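Local coordinates for toxin protein (Yersinia entomophaga, PDB 6AQK) that probably acts as a toxin by transferring ADP-ribose to a target molecule, being the C-terminal ADP-ribosyltransferase domain of RHS2, at residues Gly204-Asp209 with Tyr214-Arg219. Sequence-based numbering, arbitrary orientation.
Sequences GRSYMD and YGTSHR. With PT (platinum (II) ion), chain G.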
# COMPACT_ATOMS: atom_id res chain seq x y z
N GLY A 204 16.56 -6.01 18.15
CA GLY A 204 16.06 -6.35 19.48
C GLY A 204 14.98 -5.47 20.08
O GLY A 204 14.34 -5.90 21.03
N ARG A 205 14.74 -4.28 19.54
CA ARG A 205 13.73 -3.35 20.08
C ARG A 205 12.40 -3.58 19.36
O ARG A 205 12.41 -4.03 18.20
CB ARG A 205 14.17 -1.91 19.89
CG ARG A 205 15.47 -1.54 20.60
CD ARG A 205 15.39 -1.71 22.13
NE ARG A 205 14.33 -0.91 22.71
CZ ARG A 205 14.38 0.38 22.98
NH1 ARG A 205 15.47 1.10 22.75
NH2 ARG A 205 13.30 0.97 23.51
N SER A 206 11.30 -3.30 20.05
CA SER A 206 9.93 -3.54 19.52
C SER A 206 9.11 -2.27 19.60
O SER A 206 9.22 -1.47 20.54
CB SER A 206 9.21 -4.61 20.33
OG SER A 206 9.95 -5.81 20.42
N TYR A 207 8.20 -2.13 18.63
CA TYR A 207 7.25 -1.03 18.66
C TYR A 207 6.51 -1.01 20.02
O TYR A 207 6.07 -2.05 20.50
CB TYR A 207 6.23 -1.23 17.53
CG TYR A 207 5.24 -0.11 17.38
CD1 TYR A 207 5.62 1.21 17.48
CD2 TYR A 207 3.91 -0.39 17.11
CE1 TYR A 207 4.72 2.25 17.26
CE2 TYR A 207 2.99 0.66 16.93
CZ TYR A 207 3.40 1.95 17.01
OH TYR A 207 2.48 2.94 16.82
N MET A 208 6.44 0.17 20.63
CA MET A 208 5.80 0.37 21.92
C MET A 208 6.42 -0.57 22.99
O MET A 208 5.74 -0.91 23.95
CB MET A 208 4.30 0.08 21.83
CG MET A 208 3.55 0.92 20.81
SD MET A 208 2.09 1.69 21.55
CE MET A 208 2.88 3.00 22.58
N ASP A 209 7.63 -1.06 22.76
CA ASP A 209 8.26 -2.04 23.66
C ASP A 209 7.35 -3.21 23.98
O ASP A 209 7.35 -3.71 25.09
CB ASP A 209 8.75 -1.31 24.92
CG ASP A 209 9.69 -0.15 24.60
OD1 ASP A 209 10.69 -0.35 23.88
OD2 ASP A 209 9.45 0.97 25.09
N TYR A 214 4.06 -7.02 18.56
CA TYR A 214 4.72 -6.39 17.40
C TYR A 214 6.03 -7.05 16.94
O TYR A 214 6.60 -6.67 15.94
CB TYR A 214 4.93 -4.94 17.72
CG TYR A 214 3.61 -4.15 17.79
CD1 TYR A 214 2.79 -4.00 16.66
CD2 TYR A 214 3.18 -3.56 19.00
CE1 TYR A 214 1.57 -3.31 16.75
CE2 TYR A 214 1.99 -2.84 19.08
CZ TYR A 214 1.18 -2.72 17.94
OH TYR A 214 -0.00 -2.02 18.02
N GLY A 215 6.48 -8.07 17.67
CA GLY A 215 7.71 -8.72 17.36
C GLY A 215 8.93 -7.83 17.51
O GLY A 215 8.93 -6.77 18.16
N THR A 216 9.98 -8.32 16.88
CA THR A 216 11.27 -7.70 16.87
C THR A 216 11.85 -7.58 15.46
O THR A 216 13.02 -7.25 15.31
CB THR A 216 12.24 -8.51 17.74
OG1 THR A 216 12.37 -9.85 17.20
CG2 THR A 216 11.72 -8.54 19.16
N SER A 217 11.03 -7.78 14.41
CA SER A 217 11.55 -7.67 13.08
C SER A 217 11.40 -6.31 12.40
O SER A 217 12.10 -6.06 11.43
CB SER A 217 10.90 -8.73 12.22
OG SER A 217 10.91 -9.98 12.83
N HIS A 218 10.55 -5.39 12.91
CA HIS A 218 10.41 -4.07 12.27
C HIS A 218 11.59 -3.17 12.70
O HIS A 218 11.81 -2.92 13.87
CB HIS A 218 9.08 -3.40 12.69
CG HIS A 218 7.89 -4.31 12.61
ND1 HIS A 218 7.65 -5.11 11.51
CD2 HIS A 218 6.88 -4.55 13.48
CE1 HIS A 218 6.56 -5.81 11.72
NE2 HIS A 218 6.08 -5.51 12.91
N ARG A 219 12.29 -2.60 11.76
CA ARG A 219 13.24 -1.52 12.04
C ARG A 219 12.61 -0.14 11.94
O ARG A 219 13.15 0.82 12.47
CB ARG A 219 14.51 -1.64 11.12
CG ARG A 219 15.16 -3.05 11.13
CD ARG A 219 16.06 -3.27 12.37
NE ARG A 219 15.41 -3.29 13.69
CZ ARG A 219 14.80 -4.36 14.23
NH1 ARG A 219 14.23 -4.25 15.42
NH2 ARG A 219 14.68 -5.52 13.59
PT PT G . 0.71 0.21 22.11
O HOH W 1 15.57 -7.50 16.23
O HOH W 2 10.90 -4.42 16.02
O HOH W 3 8.28 -4.17 16.47
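Y207 drives the edge of its ring into one face of Y214. CD2 of Y207 sits over the middle of the Y214 ring, 3.7 Å from CE2 of Y214. The two planes stand at 70° with ring centroids 4.8 Å apart, a T-shaped stack. A chi1 of -176° carries the Y207 ring away from its backbone N and across the Y214 face to the main sheet, where it packs on M162, I221 and K223 and its OH hydrogen-bonds H164. M208 doubles back over one face of the Y207 ring, CG lying above its centre, while Y214 meets that ring at its edge. Further out, SD of M208 binds a platinum(II) ion at 2.1 Å.

Both segments belong to the excursion between antiparallel strands 192-200 and 220-226, which are neighbours in the five-stranded mixed sheet, with the short helix 211-214 between the two arms. G215 leaves that helix with positive phi, and its carbonyl takes the hydroxyl of S206: OG of S206 donates to O of G215 over 2.7 Å, from well above the carbonyl plane. The CG2 methyl of T216 lies against the same OG.

At the sheet end, R219 folds back on its own segment. Bends at chi2 and chi3 bring the guanidinium end-on to O of T216, NH1 and NH2 both donating from the same face of that carbonyl; the bond from NH2 of R219, 3.0 Å to O of T216, is the straighter. NE turns to the carbonyl of L201, while O of R205 approaches the guanidinium edge close to its plane. Waters bridge the two backbones: one molecule links N of G204 to O of T216, and another accepts from N of Y207 and lies within reach of O of Y214.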